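Long-range contacts in alpha-L-rhamnosidase (PDB 3W5M), which hydrolyses terminal alpha-L-rhamnose from plant glycosides such as naringin, rutin and hesperidin and from gum arabic, and carries a calcium-dependent rhamnose-binding module: residues 127-132 against 457-462; 123-128 against 303-308. All blocks are in the same frame, centred on the assembly; numbering follows the deposited sequence.

Contact 1 (127-132 against 457-462)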
ATOM      1  N   ALA A 127     -26.148 -16.141   3.510  1.00 25.24           N
ATOM      2  CA  ALA A 127     -25.236 -17.169   4.038  1.00 26.48           C
ATOM      3  C   ALA A 127     -24.794 -18.264   3.043  1.00 27.64           C
ATOM      4  O   ALA A 127     -23.624 -18.649   3.051  1.00 28.05           O
ATOM      5  CB  ALA A 127     -25.798 -17.792   5.319  1.00 28.32           C
ATOM      6  N   PRO A 128     -25.713 -18.753   2.186  1.00 27.36           N
ATOM      7  CA  PRO A 128     -25.308 -19.749   1.190  1.00 27.61           C
ATOM      8  C   PRO A 128     -24.194 -19.260   0.230  1.00 28.12           C
ATOM      9  O   PRO A 128     -23.489 -20.080  -0.372  1.00 28.51           O
ATOM     10  CB  PRO A 128     -26.606 -20.005   0.401  1.00 28.65           C
ATOM     11  CG  PRO A 128     -27.715 -19.635   1.321  1.00 28.90           C
ATOM     12  CD  PRO A 128     -27.182 -18.576   2.248  1.00 28.73           C
ATOM     13  N   LEU A 129     -24.042 -17.941   0.090  1.00 25.55           N
ATOM     14  CA  LEU A 129     -23.071 -17.350  -0.842  1.00 25.77           C
ATOM     15  C   LEU A 129     -21.791 -16.838  -0.148  1.00 26.62           C
ATOM     16  O   LEU A 129     -20.748 -16.700  -0.784  1.00 26.19           O
ATOM     17  CB  LEU A 129     -23.733 -16.240  -1.684  1.00 25.14           C
ATOM     18  CG  LEU A 129     -24.937 -16.626  -2.562  1.00 25.72           C
ATOM     19  CD1 LEU A 129     -25.434 -15.406  -3.354  1.00 23.27           C
ATOM     20  CD2 LEU A 129     -24.607 -17.783  -3.503  1.00 26.74           C
ATOM     21  N   THR A 130     -21.876 -16.570   1.149  1.00 26.69           N
ATOM     22  CA  THR A 130     -20.750 -15.975   1.864  1.00 27.79           C
ATOM     23  C   THR A 130     -20.119 -16.934   2.877  1.00 31.94           C
ATOM     24  O   THR A 130     -19.081 -16.617   3.466  1.00 33.88           O
ATOM     25  CB  THR A 130     -21.163 -14.711   2.623  1.00 28.97           C
ATOM     26  OG1 THR A 130     -22.215 -15.022   3.553  1.00 29.24           O
ATOM     27  CG2 THR A 130     -21.612 -13.628   1.663  1.00 28.09           C
ATOM     28  N   GLU A 131     -20.766 -18.067   3.138  1.00 30.98           N
ATOM     29  CA  GLU A 131     -20.166 -19.052   4.029  1.00 32.85           C
ATOM     30  C   GLU A 131     -19.802 -20.307   3.267  1.00 30.88           C
ATOM     31  O   GLU A 131     -20.568 -20.781   2.437  1.00 33.16           O
ATOM     32  CB  GLU A 131     -21.090 -19.400   5.191  1.00 36.22           C
ATOM     33  CG  GLU A 131     -20.786 -18.610   6.449  1.00 40.45           C
ATOM     34  CD  GLU A 131     -21.374 -17.217   6.402  1.00 44.69           C
ATOM     35  OE1 GLU A 131     -22.557 -17.065   6.789  1.00 51.44           O
ATOM     36  OE2 GLU A 131     -20.645 -16.273   5.996  1.00 43.84           O
ATOM     37  N   ALA A 132     -18.631 -20.848   3.566  1.00 29.64           N
ATOM     38  CA  ALA A 132     -18.252 -22.147   3.038  1.00 30.72           C
ATOM     39  C   ALA A 132     -19.193 -23.187   3.625  1.00 31.21           C
ATOM     40  O   ALA A 132     -19.714 -22.991   4.744  1.00 29.10           O
ATOM     41  CB  ALA A 132     -16.807 -22.466   3.402  1.00 30.49           C
ATOM     42  N   ALA A 457     -34.019 -16.439  -9.853  1.00 38.93           N
ATOM     43  CA  ALA A 457     -33.310 -17.462  -9.080  1.00 39.30           C
ATOM     44  C   ALA A 457     -32.063 -16.940  -8.338  1.00 35.82           C
ATOM     45  O   ALA A 457     -31.296 -17.719  -7.789  1.00 38.78           O
ATOM     46  CB  ALA A 457     -32.951 -18.642  -9.964  1.00 37.75           C
ATOM     47  N   TRP A 458     -31.855 -15.628  -8.351  1.00 33.06           N
ATOM     48  CA  TRP A 458     -30.916 -14.988  -7.413  1.00 30.44           C
ATOM     49  C   TRP A 458     -31.515 -14.971  -5.990  1.00 32.58           C
ATOM     50  O   TRP A 458     -32.714 -15.214  -5.816  1.00 34.69           O
ATOM     51  CB  TRP A 458     -30.583 -13.585  -7.916  1.00 28.79           C
ATOM     52  CG  TRP A 458     -29.662 -13.571  -9.109  1.00 27.77           C
ATOM     53  CD1 TRP A 458     -29.691 -14.419 -10.201  1.00 27.00           C
ATOM     54  CD2 TRP A 458     -28.607 -12.640  -9.358  1.00 25.39           C
ATOM     55  NE1 TRP A 458     -28.694 -14.081 -11.079  1.00 26.57           N
ATOM     56  CE2 TRP A 458     -28.015 -12.995 -10.591  1.00 25.27           C
ATOM     57  CE3 TRP A 458     -28.081 -11.555  -8.643  1.00 25.13           C
ATOM     58  CZ2 TRP A 458     -26.929 -12.301 -11.128  1.00 23.91           C
ATOM     59  CZ3 TRP A 458     -27.002 -10.875  -9.170  1.00 23.62           C
ATOM     60  CH2 TRP A 458     -26.438 -11.245 -10.420  1.00 24.89           C
ATOM     61  N   LEU A 459     -30.708 -14.704  -4.957  1.00 28.82           N
ATOM     62  CA  LEU A 459     -31.228 -14.761  -3.585  1.00 29.21           C
ATOM     63  C   LEU A 459     -31.385 -13.375  -2.980  1.00 29.45           C
ATOM     64  O   LEU A 459     -30.620 -12.478  -3.320  1.00 29.49           O
ATOM     65  CB  LEU A 459     -30.305 -15.607  -2.703  1.00 30.73           C
ATOM     66  CG  LEU A 459     -30.031 -17.034  -3.189  1.00 32.75           C
ATOM     67  CD1 LEU A 459     -28.918 -17.683  -2.364  1.00 34.83           C
ATOM     68  CD2 LEU A 459     -31.323 -17.852  -3.153  1.00 35.26           C
ATOM     69  N   ALA A 460     -32.366 -13.192  -2.086  1.00 25.62           N
ATOM     70  CA  ALA A 460     -32.485 -11.923  -1.364  1.00 24.69           C
ATOM     71  C   ALA A 460     -31.185 -11.664  -0.599  1.00 23.05           C
ATOM     72  O   ALA A 460     -30.610 -12.591  -0.009  1.00 23.75           O
ATOM     73  CB  ALA A 460     -33.666 -11.953  -0.389  1.00 24.44           C
ATOM     74  N   VAL A 461     -30.705 -10.422  -0.654  1.00 22.75           N
ATOM     75  CA  VAL A 461     -29.594  -9.984   0.206  1.00 22.72           C
ATOM     76  C   VAL A 461     -30.018  -9.965   1.662  1.00 24.89           C
ATOM     77  O   VAL A 461     -31.195 -10.065   1.976  1.00 25.63           O
ATOM     78  CB  VAL A 461     -29.082  -8.585  -0.192  1.00 21.77           C
ATOM     79  CG1 VAL A 461     -28.486  -8.610  -1.586  1.00 20.69           C
ATOM     80  CG2 VAL A 461     -30.178  -7.532  -0.066  1.00 21.13           C
ATOM     81  N   ARG A 462     -29.063  -9.852   2.571  1.00 27.24           N
ATOM     82  CA  ARG A 462     -29.404  -9.687   3.983  1.00 29.85           C
ATOM     83  C   ARG A 462     -28.848  -8.350   4.432  1.00 30.19           C
ATOM     84  O   ARG A 462     -27.970  -7.763   3.761  1.00 28.46           O
ATOM     85  CB  ARG A 462     -28.836 -10.841   4.809  1.00 32.16           C
ATOM     86  CG  ARG A 462     -27.345 -11.057   4.609  1.00 34.71           C
ATOM     87  CD  ARG A 462     -26.809 -12.241   5.381  1.00 38.99           C
ATOM     88  NE  ARG A 462     -26.680 -11.943   6.799  1.00 44.86           N
ATOM     89  CZ  ARG A 462     -26.012 -12.706   7.657  1.00 50.27           C
ATOM     90  NH1 ARG A 462     -25.392 -13.813   7.228  1.00 45.22           N
ATOM     91  NH2 ARG A 462     -25.959 -12.355   8.941  1.00 51.58           N
TER
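Leu459 reaches from its strand to the short helix 127-130 with a single methyl, CD1, which meets both Pro128 and Leu129. The second torsion (chi2 170°) sets CD1 anti to CA and so extends it from the strand, leaving it 4.1 Å from Leu129 CG and 4.3 Å from Pro128 CB. The two leucine side chains cross obliquely, and Leu129 also packs on Ala423 of strand 422-424, next to strand 459-463 in the antiparallel sheet.

Arg462 makes the other half of the contact. Its CD lies 4.4 Å from the backbone N of Ala127, and its NH1 comes equally near Ala127 CB, obliquely to the guanidinium. At the guanidinium edge, close to its plane, Glu131 OE1 stays 4.3 Å from NH1, too far for a salt bridge. OE2 forms a salt bridge with Arg396 and accepts a bond from Thr130 OG1 at 3.2 Å, arriving from 55° above the carboxylate plane.

The helix, just after edge strand 123-124, thus lies against strand 459-463 at the sheet surface, without hydrogen bonds between the segments, through a few long van der Waals contacts, apolar at Leu459 and partly polar at Arg462, to which the Arg462–Glu131 charges probably add a weak attraction.

Contact 2 (123-128 against 303-308)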
ATOM      1  N   ILE A 123     -25.609  -3.822   3.045  1.00 20.45           N
ATOM      2  CA  ILE A 123     -26.109  -5.123   2.630  1.00 20.13           C
ATOM      3  C   ILE A 123     -24.982  -6.106   2.308  1.00 20.70           C
ATOM      4  O   ILE A 123     -23.886  -5.708   1.874  1.00 19.45           O
ATOM      5  CB  ILE A 123     -27.060  -5.045   1.423  1.00 20.35           C
ATOM      6  CG1 ILE A 123     -26.343  -4.443   0.199  1.00 20.60           C
ATOM      7  CG2 ILE A 123     -28.362  -4.319   1.774  1.00 20.99           C
ATOM      8  CD1 ILE A 123     -27.195  -4.464  -1.058  1.00 20.78           C
ATOM      9  N   SER A 124     -25.295  -7.391   2.466  1.00 22.61           N
ATOM     10  CA  SER A 124     -24.365  -8.504   2.214  1.00 22.78           C
ATOM     11  C   SER A 124     -25.088  -9.563   1.397  1.00 23.38           C
ATOM     12  O   SER A 124     -26.314  -9.649   1.459  1.00 22.19           O
ATOM     13  CB  SER A 124     -23.969  -9.157   3.528  1.00 24.14           C
ATOM     14  OG  SER A 124     -22.996  -8.420   4.235  1.00 26.59           O
ATOM     15  N   ALA A 125     -24.337 -10.395   0.669  1.00 22.66           N
ATOM     16  CA  ALA A 125     -24.921 -11.611   0.090  1.00 21.52           C
ATOM     17  C   ALA A 125     -25.338 -12.548   1.243  1.00 22.27           C
ATOM     18  O   ALA A 125     -24.725 -12.500   2.317  1.00 21.81           O
ATOM     19  CB  ALA A 125     -23.918 -12.302  -0.816  1.00 21.42           C
ATOM     20  N   PRO A 126     -26.382 -13.383   1.035  1.00 20.75           N
ATOM     21  CA  PRO A 126     -26.860 -14.264   2.110  1.00 22.89           C
ATOM     22  C   PRO A 126     -25.896 -15.420   2.413  1.00 24.69           C
ATOM     23  O   PRO A 126     -24.944 -15.644   1.647  1.00 25.37           O
ATOM     24  CB  PRO A 126     -28.195 -14.774   1.548  1.00 22.14           C
ATOM     25  CG  PRO A 126     -27.951 -14.813   0.076  1.00 21.93           C
ATOM     26  CD  PRO A 126     -27.174 -13.564  -0.200  1.00 21.57           C
ATOM     27  N   ALA A 127     -26.148 -16.141   3.510  1.00 25.24           N
ATOM     28  CA  ALA A 127     -25.236 -17.169   4.038  1.00 26.48           C
ATOM     29  C   ALA A 127     -24.794 -18.264   3.043  1.00 27.64           C
ATOM     30  O   ALA A 127     -23.624 -18.649   3.051  1.00 28.05           O
ATOM     31  CB  ALA A 127     -25.798 -17.792   5.319  1.00 28.32           C
ATOM     32  N   PRO A 128     -25.713 -18.753   2.186  1.00 27.36           N
ATOM     33  CA  PRO A 128     -25.308 -19.749   1.190  1.00 27.61           C
ATOM     34  C   PRO A 128     -24.194 -19.260   0.230  1.00 28.12           C
ATOM     35  O   PRO A 128     -23.489 -20.080  -0.372  1.00 28.51           O
ATOM     36  CB  PRO A 128     -26.606 -20.005   0.401  1.00 28.65           C
ATOM     37  CG  PRO A 128     -27.715 -19.635   1.321  1.00 28.90           C
ATOM     38  CD  PRO A 128     -27.182 -18.576   2.248  1.00 28.73           C
ATOM     39  N   ASN A 303     -19.054 -11.971  -4.414  1.00 18.13           N
ATOM     40  CA  ASN A 303     -20.417 -12.190  -4.955  1.00 17.51           C
ATOM     41  C   ASN A 303     -20.964 -11.048  -5.771  1.00 16.85           C
ATOM     42  O   ASN A 303     -20.496  -9.927  -5.674  1.00 17.97           O
ATOM     43  CB  ASN A 303     -21.389 -12.515  -3.813  1.00 18.34           C
ATOM     44  CG  ASN A 303     -21.117 -13.871  -3.176  1.00 18.96           C
ATOM     45  OD1 ASN A 303     -21.262 -14.905  -3.800  1.00 20.34           O
ATOM     46  ND2 ASN A 303     -20.709 -13.864  -1.921  1.00 18.82           N
ATOM     47  N   GLN A 304     -21.973 -11.332  -6.597  1.00 17.82           N
ATOM     48  CA  GLN A 304     -22.674 -10.320  -7.353  1.00 17.63           C
ATOM     49  C   GLN A 304     -23.955  -9.846  -6.658  1.00 18.63           C
ATOM     50  O   GLN A 304     -24.737 -10.661  -6.193  1.00 20.52           O
ATOM     51  CB  GLN A 304     -23.033 -10.894  -8.723  1.00 18.27           C
ATOM     52  CG  GLN A 304     -21.790 -11.261  -9.543  1.00 19.33           C
ATOM     53  CD  GLN A 304     -22.143 -11.868 -10.895  1.00 22.59           C
ATOM     54  OE1 GLN A 304     -23.256 -12.402 -11.102  1.00 24.86           O
ATOM     55  NE2 GLN A 304     -21.181 -11.843 -11.810  1.00 22.25           N
ATOM     56  N   LEU A 305     -24.138  -8.532  -6.580  1.00 18.91           N
ATOM     57  CA  LEU A 305     -25.346  -7.931  -5.984  1.00 20.11           C
ATOM     58  C   LEU A 305     -25.955  -6.982  -7.001  1.00 20.54           C
ATOM     59  O   LEU A 305     -25.233  -6.303  -7.726  1.00 21.39           O
ATOM     60  CB  LEU A 305     -24.996  -7.214  -4.678  1.00 21.01           C
ATOM     61  CG  LEU A 305     -24.737  -8.056  -3.423  1.00 21.05           C
ATOM     62  CD1 LEU A 305     -23.498  -8.923  -3.486  1.00 23.48           C
ATOM     63  CD2 LEU A 305     -24.549  -7.065  -2.265  1.00 23.54           C
ATOM     64  N   ARG A 306     -27.283  -6.941  -7.109  1.00 20.17           N
ATOM     65  CA  ARG A 306     -27.876  -6.072  -8.120  1.00 20.37           C
ATOM     66  C   ARG A 306     -29.265  -5.631  -7.734  1.00 19.69           C
ATOM     67  O   ARG A 306     -29.923  -6.285  -6.920  1.00 19.90           O
ATOM     68  CB  ARG A 306     -27.979  -6.762  -9.499  1.00 21.65           C
ATOM     69  CG  ARG A 306     -29.019  -7.879  -9.542  1.00 21.93           C
ATOM     70  CD  ARG A 306     -28.997  -8.617 -10.893  1.00 21.37           C
ATOM     71  NE  ARG A 306     -29.027  -7.728 -12.061  1.00 23.97           N
ATOM     72  CZ  ARG A 306     -30.128  -7.291 -12.670  1.00 23.29           C
ATOM     73  NH1 ARG A 306     -31.325  -7.600 -12.191  1.00 23.21           N
ATOM     74  NH2 ARG A 306     -30.017  -6.514 -13.739  1.00 23.60           N
ATOM     75  N   HIS A 307     -29.685  -4.556  -8.383  1.00 19.94           N
ATOM     76  CA  HIS A 307     -30.993  -3.965  -8.199  1.00 22.83           C
ATOM     77  C   HIS A 307     -31.437  -3.271  -9.483  1.00 22.89           C
ATOM     78  O   HIS A 307     -30.725  -2.389  -9.990  1.00 21.55           O
ATOM     79  CB  HIS A 307     -30.902  -2.950  -7.079  1.00 23.14           C
ATOM     80  CG  HIS A 307     -32.177  -2.209  -6.823  1.00 25.43           C
ATOM     81  ND1 HIS A 307     -33.364  -2.843  -6.525  1.00 27.95           N
ATOM     82  CD2 HIS A 307     -32.438  -0.882  -6.784  1.00 26.85           C
ATOM     83  CE1 HIS A 307     -34.308  -1.938  -6.321  1.00 27.31           C
ATOM     84  NE2 HIS A 307     -33.777  -0.741  -6.487  1.00 28.77           N
ATOM     85  N   GLU A 308     -32.619  -3.640  -9.992  1.00 24.82           N
ATOM     86  CA  GLU A 308     -33.255  -2.863 -11.074  1.00 26.12           C
ATOM     87  C   GLU A 308     -34.274  -1.866 -10.537  1.00 25.79           C
ATOM     88  O   GLU A 308     -34.899  -2.106  -9.487  1.00 27.70           O
ATOM     89  CB  GLU A 308     -33.900  -3.765 -12.135  1.00 27.42           C
ATOM     90  CG  GLU A 308     -32.846  -4.496 -12.967  1.00 30.74           C
ATOM     91  CD  GLU A 308     -33.420  -5.280 -14.148  1.00 34.15           C
ATOM     92  OE1 GLU A 308     -34.349  -4.768 -14.819  1.00 33.55           O
ATOM     93  OE2 GLU A 308     -32.923  -6.411 -14.404  1.00 33.55           O
TER
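Ile123 holds CG1 between its backbone N and carbonyl carbon (chi1 61°) and runs on extended to CD1, while Leu305 turns CG anti to its carbonyl carbon (chi1 -76°); the two side chains slide past each other in opposite directions. One methyl does most of the touching: Leu305 CD2 lies 3.9 Å from Ile123 CD1 and 4.0 Å from Ile123 CG1. Its CD1 approaches Ala125 CB at 4.3 Å.

Ala125 CB is shared with Asn303, whose ND2 is 3.7 Å and whose CB is 3.9 Å away. The amide meets the methyl by van der Waals contact only, one N-H of ND2 going to Leu129 O. The alternation of the strand sends Asn303 and Leu305 toward Ile123 and Ala125, Arg306 the other way. There Arg306 grips Glu308 OE2 end-on with NH1 and NH2, each at 3.0 Å, and NH1 also meets Asp455.

Though two strands lie between them in one antiparallel sheet, their meeting fits a sheet that curls over, Ile123 also pairing with Leu399 of strand 398-407 as at a beta-sandwich edge. All five touching residues are buried and no hydrogen bond links the segments: apolar burial joins them, the charged pair lying across the strand.

In the fold
Both contacts use the chain around helix 127-130; their segments overlap at Ala127 and Pro128, which touch only in contact 1, and their centres lie about 6 Å apart. Contact 2 is the buried layer and contact 1 its surface continuation. Two hydrogen bonds tie them: Arg462 N to Ser124 O at 3.0 Å, pairing neighbouring strands of the sheet, and Asn303 ND2 to Leu129 O at 3.1 Å, joining strand 303-311 to the helix. The region assigned to the rhamnose-binding module CBM67, residues 133-297, falls between the two segments of contact 2, so the chain leaving for that module and returning from it meets here. Both lie away from the calcium site and the catalytic pocket.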